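Local coordinates for protein PT26-6P (PDB 2WB7) that is of unknown function but is encoded by a mobile extrachromosomal element of the archaeon Thermococcus and combines two immunoglobulin-like domains with a helical one, at residues A[70-75]-A[121-126]; A[51-56]-A[165-170]; A[449-454]-A[490-495]. All coordinates share one frame; numbering follows the deposited sequence.

Interaction 1 of 3, residues A[70-75]-A[121-126]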
loop_
_atom_site.group_PDB
_atom_site.type_symbol
_atom_site.label_atom_id
_atom_site.label_comp_id
_atom_site.label_asym_id
_atom_site.label_seq_id
_atom_site.Cartn_x
_atom_site.Cartn_y
_atom_site.Cartn_z
ATOM N N GLN A 70 18.342 15.444 -5.641
ATOM C CA GLN A 70 19.068 16.701 -5.579
ATOM C C GLN A 70 20.539 16.502 -5.917
ATOM O O GLN A 70 21.194 15.572 -5.435
ATOM C CB GLN A 70 18.919 17.344 -4.205
ATOM C CG GLN A 70 17.823 18.375 -4.155
ATOM C CD GLN A 70 17.576 18.891 -2.757
ATOM O OE1 GLN A 70 17.039 18.180 -1.917
ATOM N NE2 GLN A 70 17.954 20.139 -2.505
ATOM N N ILE A 71 21.041 17.379 -6.777
ATOM C CA ILE A 71 22.459 17.420 -7.121
ATOM C C ILE A 71 23.070 18.745 -6.660
ATOM O O ILE A 71 22.623 19.816 -7.053
ATOM C CB ILE A 71 22.659 17.304 -8.630
ATOM C CG1 ILE A 71 21.915 16.079 -9.166
ATOM C CG2 ILE A 71 24.140 17.244 -8.957
ATOM C CD1 ILE A 71 21.556 16.188 -10.658
ATOM N N ARG A 72 24.096 18.666 -5.827
ATOM C CA ARG A 72 24.734 19.869 -5.339
ATOM C C ARG A 72 26.157 20.044 -5.886
ATOM O O ARG A 72 27.034 19.204 -5.656
ATOM C CB ARG A 72 24.740 19.863 -3.820
ATOM C CG ARG A 72 25.456 21.022 -3.209
ATOM C CD ARG A 72 25.712 20.722 -1.761
ATOM N NE ARG A 72 25.635 21.924 -0.946
ATOM C CZ ARG A 72 24.495 22.460 -0.520
ATOM N NH1 ARG A 72 23.333 21.889 -0.842
ATOM N NH2 ARG A 72 24.524 23.564 0.227
ATOM N N LEU A 73 26.378 21.147 -6.598
ATOM C CA LEU A 73 27.676 21.458 -7.185
ATOM C C LEU A 73 28.401 22.559 -6.401
ATOM O O LEU A 73 27.897 23.672 -6.300
ATOM C CB LEU A 73 27.478 21.930 -8.622
ATOM C CG LEU A 73 26.598 21.075 -9.536
ATOM C CD1 LEU A 73 26.617 21.628 -10.949
ATOM C CD2 LEU A 73 27.086 19.652 -9.519
ATOM N N GLU A 74 29.573 22.256 -5.850
ATOM C CA GLU A 74 30.401 23.286 -5.213
ATOM C C GLU A 74 31.501 23.789 -6.132
ATOM O O GLU A 74 32.344 23.020 -6.580
ATOM C CB GLU A 74 31.062 22.759 -3.942
ATOM C CG GLU A 74 30.168 21.891 -3.090
ATOM C CD GLU A 74 30.971 20.883 -2.257
ATOM O OE1 GLU A 74 30.372 19.871 -1.802
ATOM O OE2 GLU A 74 32.206 21.090 -2.088
ATOM N N ILE A 75 31.492 25.086 -6.409
ATOM C CA ILE A 75 32.648 25.724 -7.013
ATOM C C ILE A 75 33.598 26.182 -5.899
ATOM O O ILE A 75 33.292 27.125 -5.174
ATOM C CB ILE A 75 32.243 26.924 -7.877
ATOM C CG1 ILE A 75 30.902 26.669 -8.580
ATOM C CG2 ILE A 75 33.339 27.259 -8.862
ATOM C CD1 ILE A 75 30.887 25.494 -9.496
ATOM N N THR A 121 27.906 27.798 -4.625
ATOM C CA THR A 121 27.205 26.523 -4.490
ATOM C C THR A 121 25.935 26.496 -5.310
ATOM O O THR A 121 25.134 27.421 -5.263
ATOM C CB THR A 121 26.837 26.228 -3.045
ATOM O OG1 THR A 121 28.023 25.940 -2.309
ATOM C CG2 THR A 121 25.932 25.031 -2.993
ATOM N N LEU A 122 25.754 25.424 -6.068
ATOM C CA LEU A 122 24.612 25.309 -6.965
ATOM C C LEU A 122 23.771 24.076 -6.644
ATOM O O LEU A 122 24.301 22.980 -6.490
ATOM C CB LEU A 122 25.095 25.244 -8.412
ATOM C CG LEU A 122 25.957 26.436 -8.822
ATOM C CD1 LEU A 122 26.238 26.425 -10.316
ATOM C CD2 LEU A 122 25.257 27.730 -8.391
ATOM N N ASP A 123 22.458 24.267 -6.557
ATOM C CA ASP A 123 21.531 23.187 -6.243
ATOM C C ASP A 123 20.656 22.875 -7.438
ATOM O O ASP A 123 19.882 23.710 -7.874
ATOM C CB ASP A 123 20.637 23.570 -5.060
ATOM C CG ASP A 123 21.373 23.529 -3.720
ATOM O OD1 ASP A 123 22.444 22.873 -3.631
ATOM O OD2 ASP A 123 20.866 24.154 -2.754
ATOM N N LEU A 124 20.778 21.666 -7.961
ATOM C CA LEU A 124 19.898 21.197 -9.022
ATOM C C LEU A 124 18.888 20.173 -8.499
ATOM O O LEU A 124 19.236 19.271 -7.723
ATOM C CB LEU A 124 20.725 20.576 -10.145
ATOM C CG LEU A 124 21.633 21.501 -10.953
ATOM C CD1 LEU A 124 22.554 20.648 -11.808
ATOM C CD2 LEU A 124 20.823 22.465 -11.823
ATOM N N VAL A 125 17.637 20.301 -8.930
ATOM C CA VAL A 125 16.615 19.353 -8.495
ATOM C C VAL A 125 15.956 18.651 -9.672
ATOM O O VAL A 125 15.566 19.286 -10.660
ATOM C CB VAL A 125 15.551 20.012 -7.594
ATOM C CG1 VAL A 125 14.496 19.024 -7.237
ATOM C CG2 VAL A 125 16.208 20.535 -6.320
ATOM N N THR A 126 15.851 17.332 -9.565
ATOM C CA THR A 126 15.187 16.548 -10.587
ATOM C C THR A 126 14.376 15.389 -9.983
ATOM O O THR A 126 14.372 15.167 -8.772
ATOM C CB THR A 126 16.190 16.045 -11.655
ATOM O OG1 THR A 126 15.472 15.660 -12.834
ATOM C CG2 THR A 126 16.978 14.865 -11.145
#

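Interaction 2 of 3, residues A[51-56]-A[165-170]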
loop_
_atom_site.group_PDB
_atom_site.type_symbol
_atom_site.label_atom_id
_atom_site.label_comp_id
_atom_site.label_asym_id
_atom_site.label_seq_id
_atom_site.Cartn_x
_atom_site.Cartn_y
_atom_site.Cartn_z
ATOM N N VAL A 51 34.980 21.191 -9.626
ATOM C CA VAL A 51 33.634 21.136 -9.076
ATOM C C VAL A 51 33.507 19.888 -8.200
ATOM O O VAL A 51 33.932 18.796 -8.582
ATOM C CB VAL A 51 32.573 21.084 -10.189
ATOM C CG1 VAL A 51 31.191 21.213 -9.600
ATOM C CG2 VAL A 51 32.817 22.167 -11.208
ATOM N N LEU A 52 32.951 20.063 -7.008
ATOM C CA LEU A 52 32.615 18.939 -6.155
ATOM C C LEU A 52 31.163 18.584 -6.443
ATOM O O LEU A 52 30.314 19.474 -6.538
ATOM C CB LEU A 52 32.801 19.290 -4.678
ATOM C CG LEU A 52 34.190 19.056 -4.077
ATOM C CD1 LEU A 52 34.585 17.560 -4.118
ATOM C CD2 LEU A 52 35.214 19.919 -4.794
ATOM N N ILE A 53 30.877 17.295 -6.607
ATOM C CA ILE A 53 29.526 16.855 -6.946
ATOM C C ILE A 53 28.948 15.986 -5.841
ATOM O O ILE A 53 29.572 15.009 -5.432
ATOM C CB ILE A 53 29.506 16.057 -8.265
ATOM C CG1 ILE A 53 30.334 16.782 -9.336
ATOM C CG2 ILE A 53 28.071 15.815 -8.718
ATOM C CD1 ILE A 53 30.206 16.205 -10.745
ATOM N N HIS A 54 27.763 16.360 -5.358
ATOM C CA HIS A 54 27.007 15.553 -4.401
ATOM C C HIS A 54 25.597 15.254 -4.902
ATOM O O HIS A 54 24.913 16.131 -5.451
ATOM C CB HIS A 54 26.947 16.247 -3.047
ATOM C CG HIS A 54 28.290 16.428 -2.412
ATOM N ND1 HIS A 54 28.836 15.500 -1.552
ATOM C CD2 HIS A 54 29.207 17.421 -2.530
ATOM C CE1 HIS A 54 30.030 15.914 -1.163
ATOM N NE2 HIS A 54 30.277 17.077 -1.740
ATOM N N ILE A 55 25.185 14.001 -4.716
ATOM C CA ILE A 55 23.849 13.534 -5.088
ATOM C C ILE A 55 23.044 13.137 -3.854
ATOM O O ILE A 55 23.534 12.402 -2.981
ATOM C CB ILE A 55 23.917 12.321 -6.038
ATOM C CG1 ILE A 55 24.798 12.641 -7.243
ATOM C CG2 ILE A 55 22.527 11.910 -6.489
ATOM C CD1 ILE A 55 25.088 11.445 -8.101
ATOM N N TYR A 56 21.808 13.624 -3.788
ATOM C CA TYR A 56 20.920 13.312 -2.672
ATOM C C TYR A 56 19.547 12.810 -3.118
ATOM O O TYR A 56 18.968 13.312 -4.090
ATOM C CB TYR A 56 20.710 14.550 -1.809
ATOM C CG TYR A 56 21.973 15.205 -1.345
ATOM C CD1 TYR A 56 22.560 14.844 -0.141
ATOM C CD2 TYR A 56 22.573 16.203 -2.101
ATOM C CE1 TYR A 56 23.714 15.440 0.289
ATOM C CE2 TYR A 56 23.721 16.818 -1.675
ATOM C CZ TYR A 56 24.292 16.432 -0.475
ATOM O OH TYR A 56 25.453 17.041 -0.044
ATOM N N ILE A 165 22.431 6.075 -9.934
ATOM C CA ILE A 165 22.372 7.367 -10.594
ATOM C C ILE A 165 23.774 7.887 -10.917
ATOM O O ILE A 165 24.701 7.778 -10.115
ATOM C CB ILE A 165 21.640 8.410 -9.734
ATOM C CG1 ILE A 165 20.250 7.905 -9.363
ATOM C CG2 ILE A 165 21.530 9.736 -10.477
ATOM C CD1 ILE A 165 19.497 8.852 -8.460
ATOM N N ARG A 166 23.938 8.448 -12.101
ATOM C CA ARG A 166 25.191 9.114 -12.386
ATOM C C ARG A 166 25.007 10.500 -13.014
ATOM O O ARG A 166 24.024 10.770 -13.727
ATOM C CB ARG A 166 26.144 8.212 -13.186
ATOM C CG ARG A 166 25.903 8.132 -14.687
ATOM C CD ARG A 166 27.172 7.595 -15.390
ATOM N NE ARG A 166 27.675 6.326 -14.835
ATOM C CZ ARG A 166 27.915 5.227 -15.557
ATOM N NH1 ARG A 166 27.698 5.225 -16.867
ATOM N NH2 ARG A 166 28.375 4.125 -14.975
ATOM N N VAL A 167 25.957 11.379 -12.702
ATOM C CA VAL A 167 25.910 12.773 -13.112
ATOM C C VAL A 167 27.160 13.150 -13.901
ATOM O O VAL A 167 28.270 12.700 -13.597
ATOM C CB VAL A 167 25.806 13.699 -11.891
ATOM C CG1 VAL A 167 25.558 15.142 -12.330
ATOM C CG2 VAL A 167 24.702 13.217 -10.953
ATOM N N ILE A 168 26.982 13.980 -14.919
ATOM C CA ILE A 168 28.108 14.421 -15.722
ATOM C C ILE A 168 28.089 15.929 -15.863
ATOM O O ILE A 168 27.123 16.506 -16.359
ATOM C CB ILE A 168 28.115 13.745 -17.096
ATOM C CG1 ILE A 168 28.269 12.233 -16.909
ATOM C CG2 ILE A 168 29.234 14.310 -17.966
ATOM C CD1 ILE A 168 28.458 11.444 -18.207
ATOM N N VAL A 169 29.160 16.562 -15.391
ATOM C CA VAL A 169 29.286 18.006 -15.475
ATOM C C VAL A 169 30.366 18.374 -16.485
ATOM O O VAL A 169 31.474 17.818 -16.473
ATOM C CB VAL A 169 29.609 18.652 -14.103
ATOM C CG1 VAL A 169 29.425 20.179 -14.166
ATOM C CG2 VAL A 169 28.756 18.026 -13.006
ATOM N N LYS A 170 30.033 19.325 -17.344
ATOM C CA LYS A 170 30.945 19.772 -18.371
ATOM C C LYS A 170 30.996 21.290 -18.404
ATOM O O LYS A 170 30.013 21.971 -18.083
ATOM C CB LYS A 170 30.508 19.230 -19.728
ATOM C CG LYS A 170 30.587 17.723 -19.826
ATOM C CD LYS A 170 30.246 17.247 -21.230
ATOM C CE LYS A 170 30.299 15.729 -21.305
ATOM N NZ LYS A 170 29.917 15.223 -22.661
#

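Interaction 3 of 3, residues A[449-454]-A[490-495]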
loop_
_atom_site.group_PDB
_atom_site.type_symbol
_atom_site.label_atom_id
_atom_site.label_comp_id
_atom_site.label_asym_id
_atom_site.label_seq_id
_atom_site.Cartn_x
_atom_site.Cartn_y
_atom_site.Cartn_z
ATOM N N GLN A 449 -9.188 -28.640 10.651
ATOM C CA GLN A 449 -9.116 -29.104 12.026
ATOM C C GLN A 449 -9.491 -27.965 12.982
ATOM O O GLN A 449 -10.178 -28.191 13.986
ATOM C CB GLN A 449 -7.725 -29.656 12.358
ATOM C CG GLN A 449 -7.622 -30.351 13.727
ATOM C CD GLN A 449 -8.642 -31.476 13.896
ATOM O OE1 GLN A 449 -8.753 -32.369 13.050
ATOM N NE2 GLN A 449 -9.393 -31.436 14.995
ATOM N N GLY A 450 -9.034 -26.749 12.671
ATOM C CA GLY A 450 -9.359 -25.594 13.481
ATOM C C GLY A 450 -10.863 -25.438 13.586
ATOM O O GLY A 450 -11.399 -25.184 14.664
ATOM N N ALA A 451 -11.554 -25.592 12.463
ATOM C CA ALA A 451 -13.000 -25.493 12.463
ATOM C C ALA A 451 -13.555 -26.519 13.431
ATOM O O ALA A 451 -14.391 -26.210 14.273
ATOM C CB ALA A 451 -13.552 -25.726 11.071
ATOM N N ILE A 452 -13.083 -27.753 13.316
ATOM C CA ILE A 452 -13.595 -28.834 14.156
ATOM C C ILE A 452 -13.393 -28.514 15.629
ATOM O O ILE A 452 -14.297 -28.712 16.433
ATOM C CB ILE A 452 -12.973 -30.193 13.795
ATOM C CG1 ILE A 452 -13.328 -30.566 12.353
ATOM C CG2 ILE A 452 -13.452 -31.264 14.756
ATOM C CD1 ILE A 452 -12.725 -31.869 11.892
ATOM N N ASP A 453 -12.230 -27.985 15.992
ATOM C CA ASP A 453 -11.996 -27.596 17.381
ATOM C C ASP A 453 -12.860 -26.409 17.851
ATOM O O ASP A 453 -13.201 -26.306 19.044
ATOM C CB ASP A 453 -10.513 -27.276 17.622
ATOM C CG ASP A 453 -9.583 -28.423 17.232
ATOM O OD1 ASP A 453 -9.988 -29.609 17.278
ATOM O OD2 ASP A 453 -8.418 -28.130 16.893
ATOM N N GLU A 454 -13.207 -25.508 16.939
ATOM C CA GLU A 454 -14.015 -24.363 17.341
ATOM C C GLU A 454 -15.450 -24.780 17.642
ATOM O O GLU A 454 -16.004 -24.430 18.704
ATOM C CB GLU A 454 -13.968 -23.253 16.298
ATOM C CG GLU A 454 -12.641 -22.529 16.274
ATOM C CD GLU A 454 -12.245 -21.964 17.644
ATOM O OE1 GLU A 454 -13.021 -21.214 18.283
ATOM O OE2 GLU A 454 -11.122 -22.266 18.095
ATOM N N TYR A 490 -15.303 -19.291 10.077
ATOM C CA TYR A 490 -14.178 -18.708 9.358
ATOM C C TYR A 490 -13.272 -19.823 8.867
ATOM O O TYR A 490 -12.938 -19.873 7.683
ATOM C CB TYR A 490 -13.376 -17.751 10.250
ATOM C CG TYR A 490 -13.985 -16.375 10.437
ATOM C CD1 TYR A 490 -14.379 -15.612 9.348
ATOM C CD2 TYR A 490 -14.150 -15.832 11.713
ATOM C CE1 TYR A 490 -14.940 -14.333 9.512
ATOM C CE2 TYR A 490 -14.692 -14.556 11.892
ATOM C CZ TYR A 490 -15.085 -13.817 10.784
ATOM O OH TYR A 490 -15.622 -12.569 10.970
ATOM N N TYR A 491 -12.878 -20.708 9.786
ATOM C CA TYR A 491 -11.962 -21.815 9.477
ATOM C C TYR A 491 -12.434 -22.623 8.287
ATOM O O TYR A 491 -11.644 -23.041 7.438
ATOM C CB TYR A 491 -11.765 -22.732 10.684
ATOM C CG TYR A 491 -10.630 -22.289 11.577
ATOM C CD1 TYR A 491 -10.808 -22.164 12.933
ATOM C CD2 TYR A 491 -9.381 -21.972 11.044
ATOM C CE1 TYR A 491 -9.792 -21.759 13.747
ATOM C CE2 TYR A 491 -8.350 -21.561 11.847
ATOM C CZ TYR A 491 -8.564 -21.459 13.205
ATOM O OH TYR A 491 -7.556 -21.038 14.033
ATOM N N VAL A 492 -13.741 -22.804 8.213
ATOM C CA VAL A 492 -14.334 -23.578 7.148
ATOM C C VAL A 492 -14.236 -22.826 5.827
ATOM O O VAL A 492 -13.891 -23.414 4.781
ATOM C CB VAL A 492 -15.797 -23.887 7.448
ATOM C CG1 VAL A 492 -16.554 -24.098 6.146
ATOM C CG2 VAL A 492 -15.905 -25.105 8.405
ATOM N N ASN A 493 -14.542 -21.526 5.861
ATOM C CA ASN A 493 -14.250 -20.672 4.723
ATOM C C ASN A 493 -12.778 -20.791 4.321
ATOM O O ASN A 493 -12.460 -20.950 3.140
ATOM C CB ASN A 493 -14.606 -19.222 5.026
ATOM C CG ASN A 493 -16.085 -18.932 4.833
ATOM O OD1 ASN A 493 -16.534 -18.613 3.730
ATOM N ND2 ASN A 493 -16.850 -19.035 5.906
ATOM N N ALA A 494 -11.888 -20.740 5.308
ATOM C CA ALA A 494 -10.455 -20.779 5.031
ATOM C C ALA A 494 -10.032 -22.092 4.328
ATOM O O ALA A 494 -9.383 -22.078 3.257
ATOM C CB ALA A 494 -9.657 -20.559 6.303
ATOM N N ALA A 495 -10.413 -23.223 4.919
ATOM C CA ALA A 495 -10.096 -24.509 4.323
ATOM C C ALA A 495 -10.601 -24.590 2.887
ATOM O O ALA A 495 -9.883 -25.007 1.995
ATOM C CB ALA A 495 -10.671 -25.629 5.163
#

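Interaction 1 of 3, residues A[70-75]-A[121-126]
Four main-chain hydrogen bonds fasten these antiparallel strands. Ile71 and Leu124 bond to each other in both directions, N to O at 2.8 Å each way, and Leu73 and Leu122 repeat the arrangement. Every donor lies in its carbonyl plane and the bonds are nearly straight. On the face of Ile71 and Leu73, Ile71 CB sits 4.1 Å from Leu124 CB, and Leu73 CD1 meets Leu124 CD1 at 4.3 Å.

Arg72 and Asp123 lie side by side on the other face and form a salt bridge, Arg72 NH1 to Asp123 OD1 at 3.1 Å; the oxygen stands well out of the guanidinium plane and no N-H points at it. Arg72 CG is anti to its backbone N (chi1 176°), and the bend at chi3 (-146°) lays one guanidinium face under Thr121 CG2. An alanine replacing Arg72 removes the guanidinium and would probably leave Asp123 without its neighbouring charge and the Thr121 methyl without the flat group beneath it.

Outward, Arg72 shares backbone bonds with His54 of the next strand, while Trp107 covers Ile71 and Leu124. With no N-H aimed at Asp123, the salt bridge probably acts through charge alone, and the four backbone bonds align the strands.

Interaction 2 of 3, residues A[51-56]-A[165-170]
Strand 52-56 faces strand 165-170 across a gap filled by side chains, the short axes 8.8 Å apart at closest approach and running roughly antiparallel at 149°. Val51, just before the strand, points its CB toward the other segment, but packs on Leu73 and Leu210. Leu52 ties its backbone to Glu74 in the neighbouring strand of its own sheet.

Ile53 makes the first crossing. Its CG1 is anti to the carbonyl carbon, beside the backbone N, and the chain then runs on extended (chi2 -171°), so that CD1 leads straight into the interior. There it meets Val169 tip to tip, with Ile53 CD1 3.2 Å from Val169 CG2. The second branch makes a looser contact, Ile53 CG2 lying 4.4 Å from Val167 CB. Leu210 and Ala212, from the strand beside 165-170, pack on the same isoleucine.

His54 turns the opposite way and bonds through its backbone to Arg72. Ile55 then repeats the conformation of Ile53, again with CG1 beside the backbone N and an extended reach (chi2 171°). Its CD1 comes to 3.4 Å from Val167 CG2, also tip to tip, and to 4.2 Å from Ile165 O. In both valines the branch that answers is CG2, anti to the carbonyl carbon. Val69 packs on Ile55 and Ile165 alike and so bridges the two strands. The CB of Tyr56 is directed away again; its side chain touches Glu41 of strand 39-44.

The side chains that meet are all aliphatic and join two different sheets, each strand having its backbone partners in its own sheet. Two sheets packed face to face through tip-to-tip aliphatic side chains form a beta-sandwich core, consistent with the immunoglobulin-like domain assigned here.

Interaction 3 of 3, residues A[449-454]-A[490-495]
Two successive long helices, 442-465 and 471-499, pack here as an antiparallel pair in the helical domain, with the short axes 8.0 Å apart.

Tyr491 has the largest share of the contact. Its chi1 of -89° swings the ring alongside the first helix, where the backbone of Gly450 lies against it. Gly450 CA sits 3.9 Å from the centroid of the Tyr491 ring, a CH-pi contact over one face. A side chain at this glycine would point toward the ring, so its absence lets the aromatic group rest directly on the helix backbone. One turn on, Glu454 takes up the rim: its CG meets the ring edge in plane, 3.8 Å from Tyr491 CD1. That CG stands beside the glutamate's backbone N, anti to the carbonyl carbon, and chi2 of -55° turns the carboxylate aside, where its two oxygens are held by His484 ND1 and Ser517 OG, the latter in helix 503-523. That third helix also packs Ala513 on Tyr491.

At the root of the tyrosine, Ala451 CB fits 3.5 Å from Tyr491 CB. The same methyl reaches Val492, whose CG2 stands beside its own backbone N and comes to 3.6 Å from Ala451 CB.

Along the first helix, Gln449 reaches forward one turn, CG anti to its backbone N (chi1 -172°) and the chain bent at chi2: its NE2 donates to Asp453 OD1 at 3.0 Å, approaching from above the carboxylate plane.

Interactions 1 and 2 belong to one immunoglobulin-like domain, with centres 8 Å apart. Strands 52-62 and 66-75 follow each other in the chain and are neighbours in one sheet, joined by probable hydrogen bonds from Tyr56 N to Gln70 O (2.6 Å) and from Arg72 N to His54 O (2.7 Å). Interaction 1 thus extends that sheet laterally, while interaction 2 stacks it on the opposing one; along the chain, the first is nested inside the second. Interaction 3 lies on the opposite side of the chain's centre, in the helical domain, with its nearest atoms about 45 Å from interaction 1 and about 44 Å from interaction 2.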